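Local coordinates for T9SS C-terminal target domain-containing protein (Bacteroides cellulosilyticus, PDB 5JVK), which probably hydrolyses O-glycosidic bonds, as a family 39 glycoside hydrolase from a bacterial gut symbiont, at residues Val65-Tyr70 against Gln472-Pro477; Asn90-Pro95 against Phe399-Ser404; Leu357-Leu362 against Leu489-Gln494; Asp426-Val431 against Trp446-Glu451. One frame throughout, in Å; residues are numbered along the deposited sequence.

Overall arrangement
The four contacts illustrate how three sheet-bearing parts of one chain are joined. Contacts 2 and 3 are buried and tie the closed eight-stranded barrel to its neighbours: contact 2 to the N-terminal mixed sheet, contact 3 to the C-terminal antiparallel sheet. Contact 1, partly buried, links those two outer sheets; its strand 69-78 lies beside strand 83-94 of contact 2. Contact 4, also partly buried, lies within the C-terminal sheet, about 9 Å from contact 3 between centres. Chemistry follows place: each buried junction uses a proline and one hydrogen bond, weak in contact 2; contact 1 packs Leu68 and Gln472 against backbone and adds a water bridge; contact 4 combines strand pairing, threonine hydroxyl bonds and a CH-pi contact.

Contact 1: residues Val65-Tyr70 against Gln472-Pro477; sequences VTELGY and QGCEMP
The flat carboxamide of Gln472 turns its amino end to the backbone of Tyr70, whereas the phenol ring of Tyr70 runs off from the turn, its hydroxyl finding a partner in Pro401; the tyrosine side chain also touches Trp471, Asn90, Pro403 and Gln406. Gln472 NE2 lies 3.4 Å from Tyr70 N, where two donors face each other without bonding, and it has a weak bond to Tyr45 O. The aliphatic part helps too: Gln472 CG is 3.6 Å from Tyr70 N. An alanine here, lacking the carboxamide and CG, would probably leave the turn less firmly seated against Gly69 and Tyr70. The segments join the start of strand 69-78, in the N-terminal mixed sheet, to the turn before the short, weakly bonded strand 475-476 at the edge of the C-terminal antiparallel sheet. Leu68 lies over the turn, with CD1 3.8 Å from Gly473 O; a beta carbon on Gly473 would come within 3.1 Å of that methyl. Towards the surface, a water donates to Glu67 OE1 at 2.9 Å and accepts from Glu475 N at 2.8 Å. The same OE1 forms a salt bridge with Arg44, which also bonds Leu68 O, and lies 3.9 Å from Cys474 SG.

Contact 2: residues Asn90-Pro95 against Phe399-Ser404; sequences NYAVVP and FSPKPS
Pro401 makes the tight part of this contact, its pyrrolidine ring laid against the backbone of Asn90 to Ala92. Its leading atom, Pro401 CD, comes within 3.4 Å of Asn90 O, while Pro401 CG sits 3.9 Å from Ala92 N and 4.0 Å from the methyl carbon CB of Ala92. The carbonyl oxygen of the same residue, Pro401 O, lies 3.4 Å from Asn90 CB and is hydrogen-bonded by the hydroxyl of Tyr70, so this buried polar atom has a partner. The looser side is the edge where Asn90 N meets Ser400 OG, and Asn90 is partly exposed there. Asn90 N donates a weak bond to Ser400 OG, long at 3.4 Å although nearly straight (163°); the serine oxygen is anti to its own backbone N (chi1 -178°), which turns OG towards Asn90 N. The carboxamide of Asn90 looks to other partners: OD1 accepts from Arg396, and ND2 bonds weakly to Tyr71 O. Further along, Val94 packs on Gln406 and Ala409 of helix 403-415. The arrangement is that of a domain junction: the loop leading into the helix that follows the last strand of a (beta/alpha)8 barrel packs on strand 83-94 of the N-terminal mixed sheet.

Contact 3: residues Leu357-Leu362 against Leu489-Gln494; sequences LARTYL and LSILPQ
A regular helical turn, with Leu362 N bonded to Ala358 O at 3.0 Å, faces an irregular loop, with Ala358 CA and Pro493 CA 7.0 Å apart. Pro493 rests its ring on the helix surface and is met by three side chains: Arg359 CG lies 3.7 Å from Pro493 CG, Leu362 CD1 3.9 Å from the same atom, and Ala358 CB 4.0 Å from it. The arginine stem crosses the proline at about a right angle, then bends at chi3 (64°) so that its head reaches back to the loop. Helix 350-366 follows the seventh strand of the (beta/alpha)8 barrel, and the loop joins strand 484-489 to strand 494-498, so the contact docks the C-terminal beta domain on the barrel. The polar tie is one bond: Arg359 NH1 donates to a lone pair of Ile491 O at 3.0 Å, with an angle of 162° at the hydrogen and the acceptor only 9° out of the guanidinium plane. NH2 forms a salt bridge with Asp297, which probably fixes the rotation of the head. An alanine here, with neither guanidinium nor stem, would probably loosen the docking of the loop on the helix and leave Asp297 less well balanced in charge. Within the loop, Ser490 OG donates a weak bond to Leu492 O.

Contact 4: residues Asp426-Val431 against Trp446-Glu451; sequences DGVNKV and WTTKAE
Val428 O is gripped by two donors from one residue: Thr448 N, at 2.9 Å and nearly along the C=O axis, and the hydroxyl Thr448 OG1, at 2.8 Å on a lone pair. Next to it Thr447 OG1, anti to its backbone N (chi1 -178°), donates to Asn429 OD1 at 2.7 Å; the two side chains run alongside each other in one direction. That hydroxyl also accepts from Lys449 N, 3.1 Å away, an ST turn that bends the chain where strand 439-447 ends. These bonds hold the open end of the beta hairpin formed by strands 429-436 and 439-447 in the C-terminal antiparallel sheet. Asn429 and Thr447 are a non-hydrogen-bonded pair; Lys430 and Trp446, the hydrogen-bonded pair beside them, exchange Lys430 N to Trp446 O at 2.9 Å and Trp446 N to Lys430 O at 3.1 Å. On the sheet face bearing Lys430 and Trp446, Lys430 CB lies over the six-membered ring of Trp446, 3.9 Å from its centroid and 15° off the normal, a CH-pi contact. A bend at chi2 (83°) carries the lysine on to Gly427 O, which NZ bonds at 3.0 Å. Asp297 OD1 joins the pair, as salt-bridge partner of Lys430 NZ and acceptor for Trp446 NE1.

Contact 1: residues Val65-Tyr70 against Gln472-Pro477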
loop_
_atom_site.group_PDB
_atom_site.type_symbol
_atom_site.label_atom_id
_atom_site.label_comp_id
_atom_site.label_asym_id
_atom_site.label_seq_id
_atom_site.Cartn_x
_atom_site.Cartn_y
_atom_site.Cartn_z
ATOM N N VAL A 65 -4.530 27.173 -5.752
ATOM C CA VAL A 65 -5.238 26.263 -4.849
ATOM C C VAL A 65 -4.847 26.599 -3.411
ATOM O O VAL A 65 -3.698 26.405 -3.021
ATOM C CB VAL A 65 -4.896 24.794 -5.174
ATOM C CG1 VAL A 65 -5.598 23.841 -4.213
ATOM C CG2 VAL A 65 -5.265 24.476 -6.620
ATOM N N THR A 66 -5.810 27.103 -2.639
ATOM C CA THR A 66 -5.579 27.591 -1.272
ATOM C C THR A 66 -5.759 26.550 -0.158
ATOM O O THR A 66 -5.397 26.819 0.992
ATOM C CB THR A 66 -6.505 28.781 -0.945
ATOM O OG1 THR A 66 -7.866 28.335 -0.890
ATOM C CG2 THR A 66 -6.370 29.881 -1.993
ATOM N N GLU A 67 -6.333 25.391 -0.487
ATOM C CA GLU A 67 -6.554 24.310 0.484
ATOM C C GLU A 67 -6.243 22.947 -0.125
ATOM O O GLU A 67 -6.393 22.746 -1.329
ATOM C CB GLU A 67 -8.006 24.308 0.967
ATOM C CG GLU A 67 -8.392 25.459 1.881
ATOM C CD GLU A 67 -9.828 25.351 2.375
ATOM O OE1 GLU A 67 -10.247 24.241 2.775
ATOM O OE2 GLU A 67 -10.547 26.374 2.369
ATOM N N LEU A 68 -5.836 22.009 0.727
ATOM C CA LEU A 68 -5.595 20.625 0.312
ATOM C C LEU A 68 -6.905 19.926 -0.057
ATOM O O LEU A 68 -7.989 20.318 0.398
ATOM C CB LEU A 68 -4.900 19.831 1.428
ATOM C CG LEU A 68 -3.515 20.292 1.883
ATOM C CD1 LEU A 68 -3.013 19.404 3.008
ATOM C CD2 LEU A 68 -2.534 20.292 0.721
ATOM N N GLY A 69 -6.792 18.894 -0.887
ATOM C CA GLY A 69 -7.939 18.084 -1.249
ATOM C C GLY A 69 -7.747 17.204 -2.462
ATOM O O GLY A 69 -6.759 17.317 -3.184
ATOM N N TYR A 70 -8.710 16.308 -2.645
ATOM C CA TYR A 70 -8.887 15.512 -3.847
ATOM C C TYR A 70 -9.866 16.278 -4.727
ATOM O O TYR A 70 -11.013 16.505 -4.324
ATOM C CB TYR A 70 -9.465 14.139 -3.485
ATOM C CG TYR A 70 -9.590 13.191 -4.652
ATOM C CD1 TYR A 70 -8.461 12.581 -5.196
ATOM C CD2 TYR A 70 -10.836 12.896 -5.210
ATOM C CE1 TYR A 70 -8.563 11.708 -6.266
ATOM C CE2 TYR A 70 -10.947 12.022 -6.286
ATOM C CZ TYR A 70 -9.808 11.433 -6.806
ATOM O OH TYR A 70 -9.903 10.573 -7.863
ATOM N N GLN A 472 -8.984 14.027 3.794
ATOM C CA GLN A 472 -8.587 14.672 2.553
ATOM C C GLN A 472 -7.422 15.650 2.736
ATOM O O GLN A 472 -6.832 16.102 1.748
ATOM C CB GLN A 472 -9.805 15.464 2.080
ATOM C CG GLN A 472 -10.099 15.420 0.609
ATOM C CD GLN A 472 -11.386 16.155 0.274
ATOM O OE1 GLN A 472 -12.079 16.666 1.152
ATOM N NE2 GLN A 472 -11.719 16.192 -0.992
ATOM N N GLY A 473 -7.109 15.987 3.992
ATOM C CA GLY A 473 -6.187 17.071 4.321
ATOM C C GLY A 473 -6.868 18.407 4.587
ATOM O O GLY A 473 -6.218 19.345 5.049
ATOM N N CYS A 474 -8.170 18.497 4.307
ATOM C CA CYS A 474 -8.930 19.733 4.483
ATOM C C CYS A 474 -9.115 20.028 5.970
ATOM O O CYS A 474 -9.502 19.146 6.733
ATOM C CB CYS A 474 -10.294 19.639 3.775
ATOM S SG CYS A 474 -11.518 20.878 4.273
ATOM N N GLU A 475 -8.825 21.264 6.370
ATOM C CA GLU A 475 -8.979 21.690 7.759
ATOM C C GLU A 475 -10.411 22.147 8.016
ATOM O O GLU A 475 -11.008 22.828 7.183
ATOM C CB GLU A 475 -7.996 22.812 8.096
ATOM C CG GLU A 475 -8.023 23.219 9.568
ATOM C CD GLU A 475 -6.794 23.986 10.025
ATOM O OE1 GLU A 475 -5.756 23.972 9.324
ATOM O OE2 GLU A 475 -6.868 24.595 11.115
ATOM N N MET A 476 -10.943 21.765 9.177
ATOM C CA MET A 476 -12.298 22.113 9.600
ATOM C C MET A 476 -12.235 22.793 10.966
ATOM O O MET A 476 -11.329 22.509 11.748
ATOM C CB MET A 476 -13.159 20.853 9.718
ATOM C CG MET A 476 -13.350 20.077 8.422
ATOM S SD MET A 476 -13.956 18.401 8.710
ATOM C CE MET A 476 -15.541 18.728 9.483
ATOM N N PRO A 477 -13.195 23.688 11.267
ATOM C CA PRO A 477 -13.278 24.210 12.633
ATOM C C PRO A 477 -13.838 23.161 13.599
ATOM O O PRO A 477 -14.466 22.196 13.161
ATOM C CB PRO A 477 -14.240 25.393 12.496
ATOM C CG PRO A 477 -15.111 25.027 11.348
ATOM C CD PRO A 477 -14.231 24.270 10.394
HETATM O O HOH W 1 -8.249 23.411 4.751
#

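Contact 2: residues Asn90-Pro95 against Phe399-Ser404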
loop_
_atom_site.group_PDB
_atom_site.type_symbol
_atom_site.label_atom_id
_atom_site.label_comp_id
_atom_site.label_asym_id
_atom_site.label_seq_id
_atom_site.Cartn_x
_atom_site.Cartn_y
_atom_site.Cartn_z
ATOM N N ASN A 90 -9.033 13.646 -12.422
ATOM C CA ASN A 90 -8.876 14.012 -11.016
ATOM C C ASN A 90 -7.473 14.553 -10.751
ATOM O O ASN A 90 -6.529 14.261 -11.494
ATOM C CB ASN A 90 -9.185 12.815 -10.117
ATOM C CG ASN A 90 -10.648 12.420 -10.166
ATOM O OD1 ASN A 90 -11.009 11.411 -10.771
ATOM N ND2 ASN A 90 -11.502 13.222 -9.537
ATOM N N TYR A 91 -7.361 15.354 -9.693
ATOM C CA TYR A 91 -6.112 16.007 -9.311
ATOM C C TYR A 91 -5.997 16.026 -7.786
ATOM O O TYR A 91 -6.860 16.571 -7.098
ATOM C CB TYR A 91 -6.075 17.429 -9.875
ATOM C CG TYR A 91 -4.709 18.076 -9.835
ATOM C CD1 TYR A 91 -3.743 17.772 -10.796
ATOM C CD2 TYR A 91 -4.381 18.999 -8.841
ATOM C CE1 TYR A 91 -2.489 18.363 -10.764
ATOM C CE2 TYR A 91 -3.128 19.596 -8.800
ATOM C CZ TYR A 91 -2.185 19.275 -9.762
ATOM O OH TYR A 91 -0.945 19.866 -9.723
ATOM N N ALA A 92 -4.928 15.421 -7.272
ATOM C CA ALA A 92 -4.729 15.264 -5.835
ATOM C C ALA A 92 -3.755 16.318 -5.315
ATOM O O ALA A 92 -2.578 16.309 -5.677
ATOM C CB ALA A 92 -4.210 13.864 -5.533
ATOM N N VAL A 93 -4.256 17.230 -4.481
ATOM C CA VAL A 93 -3.420 18.192 -3.762
ATOM C C VAL A 93 -3.202 17.656 -2.341
ATOM O O VAL A 93 -4.042 17.848 -1.455
ATOM C CB VAL A 93 -4.052 19.604 -3.747
ATOM C CG1 VAL A 93 -3.135 20.597 -3.043
ATOM C CG2 VAL A 93 -4.346 20.058 -5.173
ATOM N N VAL A 94 -2.066 16.986 -2.143
ATOM C CA VAL A 94 -1.786 16.221 -0.913
ATOM C C VAL A 94 -0.853 16.983 0.031
ATOM O O VAL A 94 -0.143 17.888 -0.413
ATOM C CB VAL A 94 -1.180 14.825 -1.231
ATOM C CG1 VAL A 94 -2.066 14.069 -2.210
ATOM C CG2 VAL A 94 0.255 14.922 -1.748
ATOM N N PRO A 95 -0.849 16.622 1.335
ATOM C CA PRO A 95 0.107 17.252 2.248
ATOM C C PRO A 95 1.537 16.809 1.964
ATOM O O PRO A 95 1.758 15.671 1.562
ATOM C CB PRO A 95 -0.343 16.764 3.631
ATOM C CG PRO A 95 -1.067 15.495 3.367
ATOM C CD PRO A 95 -1.749 15.696 2.049
ATOM N N PHE A 399 -2.769 7.175 -15.129
ATOM C CA PHE A 399 -2.088 7.860 -14.015
ATOM C C PHE A 399 -2.937 8.925 -13.291
ATOM O O PHE A 399 -2.406 9.742 -12.539
ATOM C CB PHE A 399 -0.718 8.406 -14.461
ATOM C CG PHE A 399 0.240 7.333 -14.908
ATOM C CD1 PHE A 399 1.141 6.767 -14.010
ATOM C CD2 PHE A 399 0.233 6.874 -16.225
ATOM C CE1 PHE A 399 2.022 5.770 -14.418
ATOM C CE2 PHE A 399 1.112 5.876 -16.638
ATOM C CZ PHE A 399 2.006 5.324 -15.732
ATOM N N SER A 400 -4.257 8.876 -13.476
ATOM C CA SER A 400 -5.181 9.759 -12.771
ATOM C C SER A 400 -5.393 9.187 -11.369
ATOM O O SER A 400 -5.678 7.996 -11.239
ATOM C CB SER A 400 -6.517 9.828 -13.514
ATOM O OG SER A 400 -7.413 10.718 -12.884
ATOM N N PRO A 401 -5.252 10.019 -10.316
ATOM C CA PRO A 401 -5.418 9.505 -8.953
ATOM C C PRO A 401 -6.875 9.220 -8.598
ATOM O O PRO A 401 -7.764 10.000 -8.954
ATOM C CB PRO A 401 -4.861 10.635 -8.081
ATOM C CG PRO A 401 -5.113 11.867 -8.875
ATOM C CD PRO A 401 -4.952 11.464 -10.317
ATOM N N LYS A 402 -7.101 8.092 -7.928
ATOM C CA LYS A 402 -8.395 7.764 -7.335
ATOM C C LYS A 402 -8.399 8.319 -5.903
ATOM O O LYS A 402 -7.336 8.697 -5.397
ATOM C CB LYS A 402 -8.606 6.248 -7.341
ATOM C CG LYS A 402 -8.678 5.642 -8.740
ATOM C CD LYS A 402 -8.402 4.147 -8.732
ATOM C CE LYS A 402 -9.456 3.385 -7.949
ATOM N NZ LYS A 402 -9.263 1.913 -8.029
ATOM N N PRO A 403 -9.581 8.394 -5.248
ATOM C CA PRO A 403 -9.641 8.881 -3.857
ATOM C C PRO A 403 -8.713 8.161 -2.865
ATOM O O PRO A 403 -8.235 8.787 -1.919
ATOM C CB PRO A 403 -11.104 8.649 -3.473
ATOM C CG PRO A 403 -11.840 8.772 -4.756
ATOM C CD PRO A 403 -10.935 8.170 -5.794
ATOM N N SER A 404 -8.467 6.868 -3.089
ATOM C CA SER A 404 -7.575 6.076 -2.243
ATOM C C SER A 404 -6.139 6.596 -2.201
ATOM O O SER A 404 -5.449 6.429 -1.190
ATOM C CB SER A 404 -7.591 4.608 -2.674
ATOM O OG SER A 404 -7.254 4.477 -4.040
#

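Contact 3: residues Leu357-Leu362 against Leu489-Gln494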
loop_
_atom_site.group_PDB
_atom_site.type_symbol
_atom_site.label_atom_id
_atom_site.label_comp_id
_atom_site.label_asym_id
_atom_site.label_seq_id
_atom_site.Cartn_x
_atom_site.Cartn_y
_atom_site.Cartn_z
ATOM N N LEU A 357 -8.383 1.841 3.145
ATOM C CA LEU A 357 -6.926 2.000 3.098
ATOM C C LEU A 357 -6.420 2.710 4.353
ATOM O O LEU A 357 -5.512 2.218 5.017
ATOM C CB LEU A 357 -6.497 2.775 1.848
ATOM C CG LEU A 357 -4.985 2.868 1.567
ATOM C CD1 LEU A 357 -4.727 2.903 0.068
ATOM C CD2 LEU A 357 -4.322 4.070 2.235
ATOM N N ALA A 358 -7.008 3.861 4.665
ATOM C CA ALA A 358 -6.631 4.627 5.856
ATOM C C ALA A 358 -6.847 3.813 7.124
ATOM O O ALA A 358 -5.984 3.782 8.001
ATOM C CB ALA A 358 -7.424 5.921 5.931
ATOM N N ARG A 359 -8.000 3.153 7.200
ATOM C CA ARG A 359 -8.355 2.323 8.349
ATOM C C ARG A 359 -7.433 1.118 8.537
ATOM O O ARG A 359 -7.120 0.755 9.673
ATOM C CB ARG A 359 -9.833 1.903 8.276
ATOM C CG ARG A 359 -10.744 3.010 8.771
ATOM C CD ARG A 359 -12.146 3.009 8.190
ATOM N NE ARG A 359 -12.936 1.832 8.532
ATOM C CZ ARG A 359 -14.243 1.702 8.299
ATOM N NH1 ARG A 359 -14.947 2.682 7.728
ATOM N NH2 ARG A 359 -14.864 0.582 8.649
ATOM N N THR A 360 -6.988 0.518 7.432
ATOM C CA THR A 360 -6.002 -0.573 7.482
ATOM C C THR A 360 -4.711 -0.144 8.180
ATOM O O THR A 360 -4.246 -0.823 9.095
ATOM C CB THR A 360 -5.660 -1.108 6.070
ATOM O OG1 THR A 360 -6.818 -1.725 5.506
ATOM C CG2 THR A 360 -4.525 -2.135 6.109
ATOM N N TYR A 361 -4.143 0.977 7.750
ATOM C CA TYR A 361 -2.867 1.442 8.305
ATOM C C TYR A 361 -3.006 2.005 9.721
ATOM O O TYR A 361 -2.095 1.854 10.539
ATOM C CB TYR A 361 -2.194 2.442 7.359
ATOM C CG TYR A 361 -1.696 1.785 6.091
ATOM C CD1 TYR A 361 -0.661 0.857 6.135
ATOM C CD2 TYR A 361 -2.265 2.074 4.850
ATOM C CE1 TYR A 361 -0.198 0.241 4.984
ATOM C CE2 TYR A 361 -1.809 1.461 3.689
ATOM C CZ TYR A 361 -0.772 0.544 3.763
ATOM O OH TYR A 361 -0.304 -0.074 2.629
ATOM N N LEU A 362 -4.149 2.625 10.014
ATOM C CA LEU A 362 -4.450 3.088 11.370
ATOM C C LEU A 362 -4.650 1.918 12.333
ATOM O O LEU A 362 -4.095 1.926 13.433
ATOM C CB LEU A 362 -5.672 4.010 11.376
ATOM C CG LEU A 362 -5.443 5.371 10.708
ATOM C CD1 LEU A 362 -6.765 6.038 10.352
ATOM C CD2 LEU A 362 -4.603 6.287 11.584
ATOM N N LEU A 489 -18.973 11.747 12.317
ATOM C CA LEU A 489 -18.173 10.630 11.832
ATOM C C LEU A 489 -18.702 10.084 10.513
ATOM O O LEU A 489 -19.915 10.012 10.296
ATOM C CB LEU A 489 -18.134 9.500 12.867
ATOM C CG LEU A 489 -17.632 9.835 14.276
ATOM C CD1 LEU A 489 -17.569 8.564 15.107
ATOM C CD2 LEU A 489 -16.272 10.516 14.244
ATOM N N SER A 490 -17.769 9.712 9.639
ATOM C CA SER A 490 -18.060 8.942 8.440
ATOM C C SER A 490 -17.167 7.703 8.411
ATOM O O SER A 490 -16.333 7.499 9.301
ATOM C CB SER A 490 -17.829 9.793 7.182
ATOM O OG SER A 490 -16.451 10.020 6.943
ATOM N N ILE A 491 -17.351 6.884 7.382
ATOM C CA ILE A 491 -16.443 5.762 7.111
ATOM C C ILE A 491 -14.993 6.223 6.903
ATOM O O ILE A 491 -14.059 5.500 7.251
ATOM C CB ILE A 491 -16.921 4.878 5.923
ATOM C CG1 ILE A 491 -16.959 5.653 4.594
ATOM C CG2 ILE A 491 -18.288 4.269 6.230
ATOM C CD1 ILE A 491 -17.262 4.781 3.394
ATOM N N LEU A 492 -14.823 7.427 6.355
ATOM C CA LEU A 492 -13.510 8.030 6.140
ATOM C C LEU A 492 -12.982 8.611 7.452
ATOM O O LEU A 492 -13.643 9.458 8.046
ATOM C CB LEU A 492 -13.611 9.143 5.102
ATOM C CG LEU A 492 -14.103 8.729 3.707
ATOM C CD1 LEU A 492 -14.813 9.883 3.010
ATOM C CD2 LEU A 492 -12.941 8.203 2.876
ATOM N N PRO A 493 -11.798 8.160 7.916
ATOM C CA PRO A 493 -11.292 8.718 9.171
ATOM C C PRO A 493 -10.992 10.214 9.121
ATOM O O PRO A 493 -10.546 10.725 8.091
ATOM C CB PRO A 493 -9.996 7.934 9.412
ATOM C CG PRO A 493 -10.184 6.661 8.677
ATOM C CD PRO A 493 -10.967 7.030 7.455
ATOM N N GLN A 494 -11.260 10.892 10.234
ATOM C CA GLN A 494 -10.827 12.268 10.447
ATOM C C GLN A 494 -9.868 12.277 11.625
ATOM O O GLN A 494 -9.793 11.304 12.377
ATOM C CB GLN A 494 -12.020 13.198 10.685
ATOM C CG GLN A 494 -12.740 13.016 12.014
ATOM C CD GLN A 494 -14.106 13.665 12.018
ATOM O OE1 GLN A 494 -14.315 14.681 12.675
ATOM N NE2 GLN A 494 -15.044 13.084 11.276
#

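Contact 4: residues Asp426-Val431 against Trp446-Glu451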
loop_
_atom_site.group_PDB
_atom_site.type_symbol
_atom_site.label_atom_id
_atom_site.label_comp_id
_atom_site.label_asym_id
_atom_site.label_seq_id
_atom_site.Cartn_x
_atom_site.Cartn_y
_atom_site.Cartn_z
ATOM N N ASP A 426 -14.295 2.370 21.178
ATOM C CA ASP A 426 -14.136 1.170 20.361
ATOM C C ASP A 426 -15.514 0.681 19.921
ATOM O O ASP A 426 -16.534 1.207 20.371
ATOM C CB ASP A 426 -13.410 0.092 21.182
ATOM C CG ASP A 426 -12.606 -0.881 20.326
ATOM O OD1 ASP A 426 -12.866 -1.008 19.108
ATOM O OD2 ASP A 426 -11.700 -1.532 20.889
ATOM N N GLY A 427 -15.541 -0.298 19.022
ATOM C CA GLY A 427 -16.783 -0.910 18.556
ATOM C C GLY A 427 -17.234 -0.320 17.234
ATOM O O GLY A 427 -16.431 -0.176 16.309
ATOM N N VAL A 428 -18.518 0.024 17.153
ATOM C CA VAL A 428 -19.119 0.602 15.947
ATOM C C VAL A 428 -18.390 1.888 15.549
ATOM O O VAL A 428 -18.087 2.090 14.371
ATOM C CB VAL A 428 -20.636 0.858 16.144
ATOM C CG1 VAL A 428 -21.224 1.717 15.029
ATOM C CG2 VAL A 428 -21.381 -0.468 16.211
ATOM N N ASN A 429 -18.121 2.740 16.538
ATOM C CA ASN A 429 -17.316 3.951 16.362
ATOM C C ASN A 429 -15.944 3.748 17.000
ATOM O O ASN A 429 -15.817 3.020 17.985
ATOM C CB ASN A 429 -18.020 5.151 17.003
ATOM C CG ASN A 429 -19.417 5.373 16.449
ATOM O OD1 ASN A 429 -19.634 5.300 15.242
ATOM N ND2 ASN A 429 -20.371 5.640 17.329
ATOM N N LYS A 430 -14.926 4.391 16.431
ATOM C CA LYS A 430 -13.547 4.296 16.914
ATOM C C LYS A 430 -13.014 5.684 17.187
ATOM O O LYS A 430 -13.180 6.571 16.360
ATOM C CB LYS A 430 -12.643 3.638 15.864
ATOM C CG LYS A 430 -12.285 2.182 16.112
ATOM C CD LYS A 430 -13.363 1.236 15.630
ATOM C CE LYS A 430 -12.821 -0.173 15.491
ATOM N NZ LYS A 430 -13.887 -1.103 15.035
ATOM N N VAL A 431 -12.379 5.863 18.343
ATOM C CA VAL A 431 -11.564 7.046 18.631
ATOM C C VAL A 431 -10.252 6.547 19.237
ATOM O O VAL A 431 -10.252 5.969 20.324
ATOM C CB VAL A 431 -12.263 8.038 19.587
ATOM C CG1 VAL A 431 -11.403 9.285 19.786
ATOM C CG2 VAL A 431 -13.632 8.435 19.042
ATOM N N TRP A 446 -13.490 7.525 13.378
ATOM C CA TRP A 446 -14.350 7.100 12.280
ATOM C C TRP A 446 -15.490 6.235 12.801
ATOM O O TRP A 446 -15.469 5.786 13.950
ATOM C CB TRP A 446 -13.541 6.349 11.207
ATOM C CG TRP A 446 -13.086 4.947 11.562
ATOM C CD1 TRP A 446 -13.801 3.796 11.429
ATOM C CD2 TRP A 446 -11.801 4.562 12.063
ATOM N NE1 TRP A 446 -13.053 2.720 11.831
ATOM C CE2 TRP A 446 -11.821 3.162 12.230
ATOM C CE3 TRP A 446 -10.637 5.268 12.401
ATOM C CZ2 TRP A 446 -10.720 2.446 12.713
ATOM C CZ3 TRP A 446 -9.539 4.553 12.882
ATOM C CH2 TRP A 446 -9.592 3.157 13.034
ATOM N N THR A 447 -16.477 6.010 11.939
ATOM C CA THR A 447 -17.579 5.100 12.229
ATOM C C THR A 447 -17.612 3.998 11.177
ATOM O O THR A 447 -17.280 4.232 10.014
ATOM C CB THR A 447 -18.945 5.828 12.302
ATOM O OG1 THR A 447 -19.976 4.885 12.625
ATOM C CG2 THR A 447 -19.308 6.540 10.996
ATOM N N THR A 448 -18.004 2.798 11.602
ATOM C CA THR A 448 -18.258 1.688 10.685
ATOM C C THR A 448 -19.624 1.805 9.985
ATOM O O THR A 448 -19.865 1.127 8.988
ATOM C CB THR A 448 -18.169 0.332 11.414
ATOM O OG1 THR A 448 -19.089 0.305 12.513
ATOM C CG2 THR A 448 -16.757 0.106 11.935
ATOM N N LYS A 449 -20.511 2.655 10.503
ATOM C CA LYS A 449 -21.845 2.828 9.919
ATOM C C LYS A 449 -21.782 3.607 8.604
ATOM O O LYS A 449 -21.268 4.726 8.566
ATOM C CB LYS A 449 -22.786 3.516 10.915
ATOM C CG LYS A 449 -23.116 2.638 12.113
ATOM C CD LYS A 449 -23.781 3.402 13.247
ATOM C CE LYS A 449 -25.181 3.871 12.885
ATOM N NZ LYS A 449 -25.989 4.161 14.105
ATOM N N ALA A 450 -22.312 2.998 7.540
ATOM C CA ALA A 450 -22.274 3.559 6.183
ATOM C C ALA A 450 -22.883 4.957 6.094
ATOM O O ALA A 450 -22.309 5.860 5.481
ATOM C CB ALA A 450 -22.990 2.625 5.219
ATOM N N GLU A 451 -24.049 5.116 6.713
ATOM C CA GLU A 451 -24.777 6.390 6.735
ATOM C C GLU A 451 -24.116 7.503 7.563
ATOM O O GLU A 451 -24.437 8.673 7.372
ATOM C CB GLU A 451 -26.230 6.177 7.209
ATOM C CG GLU A 451 -26.424 5.811 8.690
ATOM C CD GLU A 451 -26.297 4.323 9.001
ATOM O OE1 GLU A 451 -25.706 3.570 8.196
ATOM O OE2 GLU A 451 -26.783 3.901 10.075
#